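Local structure of beta-agarase (Persicobacter, 6AII) at residues M27-Y33 with A45-K49; A129-V135 with I148-G154; H177-N181 with L265-T271. The protein probably hydrolyses the beta-1,4 linkages of agarose, releasing neoagarobiose, as a family GH16 beta-agarase. One frame throughout, in Å; residues are numbered along the deposited sequence. Where two conformers were deposited one is given.

Contact 1: residues M27-Y33 with A45-K49. With CA (calcium ion), chain B.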
loop_
_atom_site.group_PDB
_atom_site.type_symbol
_atom_site.label_atom_id
_atom_site.label_comp_id
_atom_site.label_asym_id
_atom_site.label_seq_id
_atom_site.Cartn_x
_atom_site.Cartn_y
_atom_site.Cartn_z
ATOM N N MET A 27 2.050 -14.723 -7.529
ATOM C CA MET A 27 1.785 -13.428 -6.830
ATOM C C MET A 27 0.287 -13.277 -6.564
ATOM O O MET A 27 -0.158 -12.176 -6.302
ATOM C CB MET A 27 2.263 -12.250 -7.688
ATOM C CG MET A 27 3.777 -12.119 -7.795
ATOM S SD MET A 27 4.488 -11.706 -6.200
ATOM C CE MET A 27 4.161 -9.934 -6.170
ATOM N N SER A 28 -0.510 -14.355 -6.659
ATOM C CA SER A 28 -1.934 -14.328 -6.515
ATOM C C SER A 28 -2.366 -15.330 -5.442
ATOM O O SER A 28 -1.812 -16.463 -5.376
ATOM C CB SER A 28 -2.692 -14.606 -7.836
ATOM O OG SER A 28 -2.297 -13.720 -8.874
ATOM N N ASP A 29 -3.311 -14.944 -4.566
ATOM C CA ASP A 29 -3.716 -15.784 -3.447
ATOM C C ASP A 29 -5.038 -15.277 -2.907
ATOM O O ASP A 29 -5.142 -14.041 -2.694
ATOM C CB ASP A 29 -2.643 -15.789 -2.364
ATOM C CG ASP A 29 -2.775 -16.885 -1.324
ATOM O OD1 ASP A 29 -3.861 -17.482 -1.169
ATOM O OD2 ASP A 29 -1.698 -17.197 -0.736
ATOM N N ASP A 30 -6.039 -16.172 -2.688
ATOM C CA ASP A 30 -7.265 -15.730 -2.019
ATOM C C ASP A 30 -7.404 -16.152 -0.553
ATOM O O ASP A 30 -8.451 -15.956 0.040
ATOM C CB ASP A 30 -8.487 -16.085 -2.860
ATOM C CG ASP A 30 -8.676 -17.546 -3.201
ATOM O OD1 ASP A 30 -7.861 -18.381 -2.785
ATOM O OD2 ASP A 30 -9.705 -17.798 -3.865
ATOM N N PHE A 31 -6.295 -16.661 0.026
ATOM C CA PHE A 31 -6.141 -16.754 1.488
ATOM C C PHE A 31 -7.254 -17.551 2.196
ATOM O O PHE A 31 -7.746 -17.153 3.255
ATOM C CB PHE A 31 -6.046 -15.326 2.071
ATOM C CG PHE A 31 -4.785 -14.646 1.646
ATOM C CD1 PHE A 31 -3.572 -15.209 1.977
ATOM C CD2 PHE A 31 -4.790 -13.478 0.893
ATOM C CE1 PHE A 31 -2.381 -14.612 1.607
ATOM C CE2 PHE A 31 -3.603 -12.878 0.528
ATOM C CZ PHE A 31 -2.402 -13.445 0.880
ATOM N N ASN A 32 -7.632 -18.675 1.596
ATOM C CA ASN A 32 -8.754 -19.453 2.135
ATOM C C ASN A 32 -8.216 -20.710 2.815
ATOM O O ASN A 32 -8.864 -21.766 2.835
ATOM C CB ASN A 32 -9.816 -19.680 1.062
ATOM C CG ASN A 32 -10.419 -18.381 0.529
ATOM O OD1 ASN A 32 -10.600 -17.363 1.241
ATOM N ND2 ASN A 32 -10.809 -18.438 -0.727
ATOM N N TYR A 33 -7.021 -20.605 3.370
ATOM C CA TYR A 33 -6.383 -21.660 4.147
ATOM C C TYR A 33 -6.005 -21.084 5.518
ATOM O O TYR A 33 -6.037 -19.852 5.709
ATOM C CB TYR A 33 -5.141 -22.198 3.439
ATOM C CG TYR A 33 -4.184 -21.104 3.014
ATOM C CD1 TYR A 33 -3.257 -20.573 3.880
ATOM C CD2 TYR A 33 -4.299 -20.502 1.769
ATOM C CE1 TYR A 33 -2.389 -19.552 3.504
ATOM C CE2 TYR A 33 -3.442 -19.484 1.384
ATOM C CZ TYR A 33 -2.495 -18.983 2.257
ATOM O OH TYR A 33 -1.656 -17.986 1.873
ATOM N N ALA A 45 2.432 -20.060 2.255
ATOM C CA ALA A 45 2.001 -20.664 1.005
ATOM C C ALA A 45 3.115 -20.669 -0.025
ATOM O O ALA A 45 2.837 -20.726 -1.222
ATOM C CB ALA A 45 0.768 -19.963 0.460
ATOM N N GLY A 46 4.358 -20.522 0.418
ATOM C CA GLY A 46 5.473 -20.369 -0.462
ATOM C C GLY A 46 5.543 -19.011 -1.159
ATOM O O GLY A 46 6.405 -18.803 -2.032
ATOM N N LYS A 47 4.699 -18.041 -0.762
ATOM C CA LYS A 47 4.574 -16.798 -1.502
ATOM C C LYS A 47 4.773 -15.508 -0.678
ATOM O O LYS A 47 5.144 -14.505 -1.264
ATOM C CB LYS A 47 3.174 -16.686 -2.104
ATOM C CG LYS A 47 2.842 -17.724 -3.155
ATOM C CD LYS A 47 1.418 -17.648 -3.674
ATOM C CE LYS A 47 1.151 -18.774 -4.656
ATOM N NZ LYS A 47 -0.276 -18.791 -5.072
ATOM N N TRP A 48 4.461 -15.519 0.587
ATOM C CA TRP A 48 4.327 -14.274 1.378
ATOM C C TRP A 48 5.192 -14.405 2.642
ATOM O O TRP A 48 4.808 -15.118 3.587
ATOM C CB TRP A 48 2.847 -14.025 1.770
ATOM C CG TRP A 48 1.884 -14.238 0.650
ATOM C CD1 TRP A 48 0.999 -15.263 0.522
ATOM C CD2 TRP A 48 1.768 -13.454 -0.549
ATOM N NE1 TRP A 48 0.327 -15.174 -0.661
ATOM C CE2 TRP A 48 0.759 -14.066 -1.340
ATOM C CE3 TRP A 48 2.366 -12.266 -1.017
ATOM C CZ2 TRP A 48 0.357 -13.561 -2.569
ATOM C CZ3 TRP A 48 1.984 -11.804 -2.254
ATOM C CH2 TRP A 48 0.976 -12.426 -3.007
ATOM N N LYS A 49 6.295 -13.635 2.694
ATOM C CA LYS A 49 7.114 -13.671 3.871
ATOM C C LYS A 49 6.408 -12.945 5.007
ATOM O O LYS A 49 5.935 -11.847 4.773
ATOM C CB LYS A 49 8.462 -12.975 3.672
ATOM C CG LYS A 49 9.520 -13.204 4.770
ATOM C CD LYS A 49 10.708 -12.313 4.533
ATOM C CE LYS A 49 11.981 -12.610 5.280
ATOM N NZ LYS A 49 12.882 -11.427 5.186
HETATM CA CA CA B . -10.397 -14.884 0.780
HETATM O O HOH W 1 -1.376 -19.539 -2.480
HETATM O O HOH W 2 -12.754 -15.363 1.516
#
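D29 swings its carboxylate to the far side from its backbone N, chi1 -165°, while W48 keeps CG beside its own N, opposite its carbonyl carbon (chi1 -45°), bringing OD2 of D29 to the pyrrole edge of the indole. NE1 of W48 donates to OD2 of D29 at 2.9 Å, with the oxygen almost in the ring plane and the bond arriving on the anti side of the carboxylate. On the syn side OH of Y33 donates to the same D29 OD2 at 2.7 Å, and both donors come from one face of the carboxylate plane. Tryptophan suits this place because a single N-H interrupts an otherwise apolar plate. F31 sets its CZ over one face of the indole, toward the rim, the two rings inclined at 48°, and CB of K47 lies over the rim of the opposite face. At the far edge, CH2 of W48 lies 3.5 Å from O of M27. Around this pair, I318, M76 and V108 place the indole between the two sheets of the GH16 beta-sandwich, and K47 and W48 form a classic beta bulge against strand 43-44. D29 is short enough to do a second job: its OD1 accepts from N of F31 at 2.8 Å, closing an Asx turn. From within that turn O of D30, and just past it OD1 of N32, bind the calcium ion at 2.3 and 2.5 Å, alongside D5, G74, D316 and a water. K47, extended beyond CG, reaches across to the 27-33 segment, and its NZ donates to O of S28 at 2.8 Å, nearly in line with the carbonyl. A25 O receives the same ammonium, which does not touch the D29 carboxylate, though its positive charge nearby would tend to favour the ionised form.

Contact 2: residues A129-V135 with I148-G154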
loop_
_atom_site.group_PDB
_atom_site.type_symbol
_atom_site.label_atom_id
_atom_site.label_comp_id
_atom_site.label_asym_id
_atom_site.label_seq_id
_atom_site.Cartn_x
_atom_site.Cartn_y
_atom_site.Cartn_z
ATOM N N ALA A 129 -8.827 1.593 12.958
ATOM C CA ALA A 129 -7.824 1.899 14.001
ATOM C C ALA A 129 -6.914 2.990 13.478
ATOM O O ALA A 129 -6.814 3.231 12.281
ATOM C CB ALA A 129 -7.042 0.659 14.346
ATOM N N VAL A 130 -6.229 3.685 14.374
ATOM C CA VAL A 130 -5.405 4.831 13.981
ATOM C C VAL A 130 -3.974 4.368 13.682
ATOM O O VAL A 130 -3.083 4.451 14.580
ATOM C CB VAL A 130 -5.447 5.955 15.032
ATOM C CG1 VAL A 130 -4.735 7.195 14.519
ATOM C CG2 VAL A 130 -6.910 6.301 15.252
ATOM N N PHE A 131 -3.755 3.853 12.452
ATOM C CA PHE A 131 -2.417 3.510 12.003
ATOM C C PHE A 131 -2.433 3.376 10.488
ATOM O O PHE A 131 -3.524 3.256 9.894
ATOM C CB PHE A 131 -1.878 2.245 12.700
ATOM C CG PHE A 131 -2.633 0.951 12.658
ATOM C CD1 PHE A 131 -2.829 0.256 11.469
ATOM C CD2 PHE A 131 -3.187 0.425 13.821
ATOM C CE1 PHE A 131 -3.545 -0.936 11.446
ATOM C CE2 PHE A 131 -3.855 -0.785 13.808
ATOM C CZ PHE A 131 -4.058 -1.450 12.622
ATOM N N ALA A 132 -1.261 3.306 9.898
ATOM C CA ALA A 132 -1.104 3.207 8.438
ATOM C C ALA A 132 -1.364 1.783 7.972
ATOM O O ALA A 132 -0.945 0.828 8.618
ATOM C CB ALA A 132 0.254 3.638 7.991
ATOM N N ASN A 133 -2.145 1.691 6.872
ATOM C CA ASN A 133 -2.481 0.455 6.206
ATOM C C ASN A 133 -1.953 0.612 4.768
ATOM O O ASN A 133 -2.469 1.424 4.021
ATOM C CB ASN A 133 -3.986 0.229 6.201
ATOM C CG ASN A 133 -4.623 0.029 7.549
ATOM O OD1 ASN A 133 -5.202 -1.068 7.725
ATOM N ND2 ASN A 133 -4.644 1.073 8.421
ATOM N N ASN A 134 -0.911 -0.151 4.394
ATOM C CA ASN A 134 -0.144 0.140 3.192
ATOM C C ASN A 134 -0.100 -1.087 2.245
ATOM O O ASN A 134 0.046 -2.197 2.688
ATOM C CB ASN A 134 1.298 0.460 3.535
ATOM C CG ASN A 134 1.475 1.714 4.365
ATOM O OD1 ASN A 134 0.745 2.700 4.228
ATOM N ND2 ASN A 134 2.496 1.640 5.219
ATOM N N VAL A 135 -0.210 -0.804 0.973
ATOM C CA VAL A 135 -0.021 -1.761 -0.116
ATOM C C VAL A 135 0.905 -1.064 -1.128
ATOM O O VAL A 135 0.566 -0.016 -1.675
ATOM C CB VAL A 135 -1.331 -2.174 -0.801
ATOM C CG1 VAL A 135 -1.049 -3.259 -1.829
ATOM C CG2 VAL A 135 -2.371 -2.648 0.177
ATOM N N ILE A 148 0.378 1.628 -4.131
ATOM C CA ILE A 148 -0.949 1.259 -4.503
ATOM C C ILE A 148 -1.936 1.933 -3.541
ATOM O O ILE A 148 -2.957 2.449 -3.953
ATOM C CB ILE A 148 -1.100 -0.248 -4.609
ATOM C CG1 ILE A 148 -0.159 -0.782 -5.706
ATOM C CG2 ILE A 148 -2.526 -0.625 -4.928
ATOM C CD1 ILE A 148 -0.108 -2.265 -5.831
ATOM N N CYS A 149 -1.616 1.883 -2.272
ATOM C CA CYS A 149 -2.512 2.439 -1.227
ATOM C C CYS A 149 -1.662 2.799 -0.006
ATOM O O CYS A 149 -0.990 1.921 0.515
ATOM C CB CYS A 149 -3.539 1.402 -0.821
ATOM S SG CYS A 149 -4.491 1.831 0.702
ATOM N N GLU A 150 -1.693 4.054 0.438
ATOM C CA GLU A 150 -1.290 4.402 1.771
ATOM C C GLU A 150 -2.495 5.087 2.395
ATOM O O GLU A 150 -3.034 6.049 1.847
ATOM C CB GLU A 150 -0.060 5.334 1.896
ATOM C CG GLU A 150 1.132 4.813 1.165
ATOM C CD GLU A 150 2.300 5.786 1.318
ATOM O OE1 GLU A 150 2.537 6.477 0.319
ATOM O OE2 GLU A 150 2.887 5.905 2.463
ATOM N N ASN A 151 -2.972 4.519 3.474
ATOM C CA ASN A 151 -4.183 4.978 4.119
ATOM C C ASN A 151 -3.984 4.889 5.619
ATOM O O ASN A 151 -3.143 4.070 6.048
ATOM C CB ASN A 151 -5.345 4.097 3.657
ATOM C CG ASN A 151 -6.590 4.232 4.510
ATOM O OD1 ASN A 151 -6.670 3.537 5.512
ATOM N ND2 ASN A 151 -7.352 5.259 4.245
ATOM N N TYR A 152 -4.659 5.739 6.358
ATOM C CA TYR A 152 -4.384 5.879 7.756
ATOM C C TYR A 152 -5.493 5.406 8.666
ATOM O O TYR A 152 -5.566 5.818 9.859
ATOM C CB TYR A 152 -3.991 7.350 7.968
ATOM C CG TYR A 152 -2.678 7.617 7.281
ATOM C CD1 TYR A 152 -1.474 7.234 7.874
ATOM C CD2 TYR A 152 -2.655 8.068 5.987
ATOM C CE1 TYR A 152 -0.269 7.416 7.210
ATOM C CE2 TYR A 152 -1.467 8.240 5.303
ATOM C CZ TYR A 152 -0.277 7.897 5.921
ATOM O OH TYR A 152 0.899 7.985 5.229
ATOM N N GLY A 153 -6.404 4.556 8.228
ATOM C CA GLY A 153 -7.266 3.806 9.104
ATOM C C GLY A 153 -8.544 4.568 9.486
ATOM O O GLY A 153 -9.192 5.249 8.661
ATOM N N GLY A 154 -8.894 4.425 10.742
ATOM C CA GLY A 154 -10.167 4.903 11.241
ATOM C C GLY A 154 -10.059 6.161 12.075
ATOM O O GLY A 154 -9.002 6.755 12.190
HETATM O O HOH W 3 1.925 5.173 4.846
#
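E150 and N134 face each other as a non-hydrogen-bonded pair of the antiparallel hairpin formed by strands 132-139 and 144-151. CB of E150 packs 3.6 Å from OD1 of N134, and CG lies about as close to the same oxygen. Beyond CG the chain runs extended to the carboxylate, where OE1 is hydrogen-bonded to ND1 of H174 and OE2 to a water, 2.7 Å away. That water also donates to N134 OD1 and meets Y152 OH. On either side of this pair the backbones bond directly: N of N133 gives to O of N151 at 2.7 Å, and N of V135 to O of C149 at 2.9 Å. Next to the latter, I148 and C149 both face V135 in a classic beta bulge, as in the bulged E-x-D-x-x-E strand of GH16 enzymes. Past the strand, G154 N donates to A129 O at 2.8 Å; glycine suits position 153, since a CB there would clash with that carbonyl. Held at both oxygens, the E150 carboxylate is likely to have a well-defined orientation, consistent with the acid/base role that the last glutamate of this motif plays in GH16 relatives.

Contact 3: residues H177-N181 with L265-T271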
loop_
_atom_site.group_PDB
_atom_site.type_symbol
_atom_site.label_atom_id
_atom_site.label_comp_id
_atom_site.label_asym_id
_atom_site.label_seq_id
_atom_site.Cartn_x
_atom_site.Cartn_y
_atom_site.Cartn_z
ATOM N N HIS A 177 4.026 7.114 -6.317
ATOM C CA HIS A 177 5.200 6.270 -6.607
ATOM C C HIS A 177 6.435 7.112 -6.284
ATOM O O HIS A 177 6.306 8.334 -6.152
ATOM C CB HIS A 177 5.163 5.837 -8.066
ATOM C CG HIS A 177 5.548 6.919 -9.029
ATOM N ND1 HIS A 177 4.667 7.872 -9.478
ATOM C CD2 HIS A 177 6.784 7.258 -9.529
ATOM C CE1 HIS A 177 5.282 8.707 -10.299
ATOM N NE2 HIS A 177 6.636 8.370 -10.313
ATOM N N HIS A 178 7.613 6.473 -6.212
ATOM C CA HIS A 178 8.867 7.222 -5.905
ATOM C C HIS A 178 9.961 6.712 -6.842
ATOM O O HIS A 178 9.991 5.503 -7.111
ATOM C CB HIS A 178 9.337 7.010 -4.471
ATOM C CG HIS A 178 8.408 7.496 -3.410
ATOM N ND1 HIS A 178 8.725 8.588 -2.663
ATOM C CD2 HIS A 178 7.213 7.021 -2.963
ATOM C CE1 HIS A 178 7.762 8.798 -1.770
ATOM N NE2 HIS A 178 6.799 7.845 -1.940
ATOM N N VAL A 179 10.783 7.652 -7.284
ATOM C CA VAL A 179 12.088 7.259 -7.804
ATOM C C VAL A 179 13.147 8.038 -7.022
ATOM O O VAL A 179 13.059 9.249 -6.801
ATOM C CB VAL A 179 12.214 7.457 -9.323
ATOM C CG1 VAL A 179 11.345 6.478 -10.087
ATOM C CG2 VAL A 179 11.907 8.876 -9.773
ATOM N N PHE A 180 14.144 7.272 -6.597
ATOM C CA PHE A 180 15.183 7.748 -5.769
ATOM C C PHE A 180 16.463 7.959 -6.591
ATOM O O PHE A 180 16.571 7.503 -7.716
ATOM C CB PHE A 180 15.458 6.759 -4.640
ATOM C CG PHE A 180 14.270 6.566 -3.710
ATOM C CD1 PHE A 180 14.044 7.437 -2.665
ATOM C CD2 PHE A 180 13.364 5.527 -3.921
ATOM C CE1 PHE A 180 12.961 7.278 -1.818
ATOM C CE2 PHE A 180 12.280 5.370 -3.067
ATOM C CZ PHE A 180 12.064 6.270 -2.041
ATOM N N ASN A 181 17.401 8.667 -5.969
ATOM C CA ASN A 181 18.682 8.927 -6.630
ATOM C C ASN A 181 19.754 9.010 -5.545
ATOM O O ASN A 181 19.514 9.533 -4.468
ATOM C CB ASN A 181 18.602 10.221 -7.436
ATOM C CG ASN A 181 19.791 10.428 -8.360
ATOM O OD1 ASN A 181 20.183 9.522 -9.085
ATOM N ND2 ASN A 181 20.348 11.629 -8.326
ATOM N N LEU A 265 6.413 10.895 -14.156
ATOM C CA LEU A 265 6.918 9.684 -13.497
ATOM C C LEU A 265 8.344 9.848 -12.983
ATOM O O LEU A 265 8.659 9.313 -11.948
ATOM C CB LEU A 265 6.815 8.472 -14.391
ATOM C CG LEU A 265 5.330 8.229 -14.633
ATOM C CD1 LEU A 265 4.875 8.714 -15.996
ATOM C CD2 LEU A 265 4.876 6.865 -14.258
ATOM N N ASP A 266 9.130 10.649 -13.704
ATOM C CA ASP A 266 10.578 10.817 -13.361
ATOM C C ASP A 266 11.008 12.243 -13.681
ATOM O O ASP A 266 11.654 12.512 -14.689
ATOM C CB ASP A 266 11.418 9.764 -14.079
ATOM C CG ASP A 266 12.909 9.862 -13.755
ATOM O OD1 ASP A 266 13.244 10.438 -12.684
ATOM O OD2 ASP A 266 13.705 9.318 -14.548
ATOM N N LYS A 267 10.623 13.151 -12.829
ATOM C CA LYS A 267 10.672 14.565 -13.133
ATOM C C LYS A 267 12.114 15.037 -13.364
ATOM O O LYS A 267 12.324 15.876 -14.242
ATOM C CB LYS A 267 10.057 15.344 -11.976
ATOM C CG LYS A 267 10.102 16.849 -12.139
ATOM C CD LYS A 267 9.299 17.585 -11.083
ATOM C CE LYS A 267 9.309 19.086 -11.315
ATOM N NZ LYS A 267 8.436 19.812 -10.350
ATOM N N TYR A 268 13.012 14.540 -12.564
ATOM C CA TYR A 268 14.419 15.049 -12.546
ATOM C C TYR A 268 15.329 14.035 -13.244
ATOM O O TYR A 268 16.549 14.127 -13.089
ATOM C CB TYR A 268 14.848 15.310 -11.108
ATOM C CG TYR A 268 14.018 16.355 -10.442
ATOM C CD1 TYR A 268 14.127 17.688 -10.777
ATOM C CD2 TYR A 268 13.048 15.986 -9.509
ATOM C CE1 TYR A 268 13.309 18.638 -10.201
ATOM C CE2 TYR A 268 12.237 16.929 -8.915
ATOM C CZ TYR A 268 12.382 18.267 -9.233
ATOM O OH TYR A 268 11.595 19.189 -8.622
ATOM N N ASN A 269 14.750 13.084 -13.960
ATOM C CA ASN A 269 15.485 12.060 -14.741
ATOM C C ASN A 269 16.491 11.297 -13.885
ATOM O O ASN A 269 17.691 11.216 -14.184
ATOM C CB ASN A 269 16.223 12.660 -15.932
ATOM C CG ASN A 269 16.822 11.567 -16.792
ATOM O OD1 ASN A 269 16.572 10.382 -16.554
ATOM N ND2 ASN A 269 17.691 11.941 -17.718
ATOM N N TYR A 270 16.007 10.700 -12.835
ATOM C CA TYR A 270 16.814 9.837 -12.025
ATOM C C TYR A 270 16.928 8.420 -12.591
ATOM O O TYR A 270 17.659 7.605 -11.978
ATOM C CB TYR A 270 16.289 9.676 -10.612
ATOM C CG TYR A 270 16.161 10.934 -9.821
ATOM C CD1 TYR A 270 16.987 12.037 -10.037
ATOM C CD2 TYR A 270 15.278 10.982 -8.765
ATOM C CE1 TYR A 270 16.855 13.180 -9.268
ATOM C CE2 TYR A 270 15.130 12.121 -8.007
ATOM C CZ TYR A 270 15.924 13.227 -8.246
ATOM O OH TYR A 270 15.784 14.364 -7.479
ATOM N N THR A 271 16.245 8.088 -13.686
ATOM C CA THR A 271 16.275 6.736 -14.229
ATOM C C THR A 271 17.053 6.693 -15.538
ATOM O O THR A 271 16.976 5.724 -16.240
ATOM C CB THR A 271 14.850 6.196 -14.459
ATOM O OG1 THR A 271 14.224 6.926 -15.507
ATOM C CG2 THR A 271 14.024 6.257 -13.195
HETATM O O HOH W 4 16.065 5.900 -9.717
#
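Hydrogen bonding across the contact is carried by H177, whose NE2 donates to O of L265 at 2.8 Å. The oxygen sits close to the imidazole plane, and the N-H meets a lone pair of the carbonyl. With CG between its backbone N and carbonyl carbon, chi1 75°, the histidine aims its ring from the strand at the loop, and a histidine can present such a donor at the end of a flat, rigid group. A water adds a second link, donating to O of F180 and to O of Y270. Within the loop, D266 does the shaping: OD1 accepts from N of Y270 at 2.8 Å on its syn lone pair, while OD2 takes both N and OG1 of T271, the hydroxyl at 2.6 Å. Aspartate fits because its two oxygens together grip the chain that returns from the type I turn D266-N269.

Stacking comes next. CB of N181 stands over the centre of the Y270 ring, 3.5 Å from the ring centroid, a CH-pi contact, and the amide plane runs 7° from that of the ring. At the ring edge, CD2 of Y270 lies 3.4 Å from O of V179. Reducing Y270 to an alanine would probably strip N181 of the surface it stacks on and open a gap beside V179. Apolar contacts add to this: in one of its two conformers, V179 has CG1 4.1 Å from CG2 of T271 and CG2 beside the Y270 ring, close also to OD1 of D266.

Strand 173-181 lies in the sheet between strands 144-151 and 189-191, with D189 accepting from ND2 of N181. The loop 265-271 covers its end, tied also to E197 by K267 and Y268, while L229 of strand 228-233 touches both H177 and L265.

The three contacts follow one another along the chain and all reach the same mixed sheet, yet none touches another. Contacts 2 and 3 come closest, with nearest atoms about 5 Å apart and centres 24 Å apart, because strands 144-151 and 173-181 are neighbours. Contact 2 holds E150 of the GH16 signature strand, so it probably lies by the catalytic cleft, and contact 3 fastens a loop over the end of the adjoining strand. Contact 1 stands apart at the calcium site, its centre 31 Å from that of contact 3. Its centre lies 21 Å from that of contact 2, and this distance from the signature strand is consistent with a structural rather than a catalytic ion.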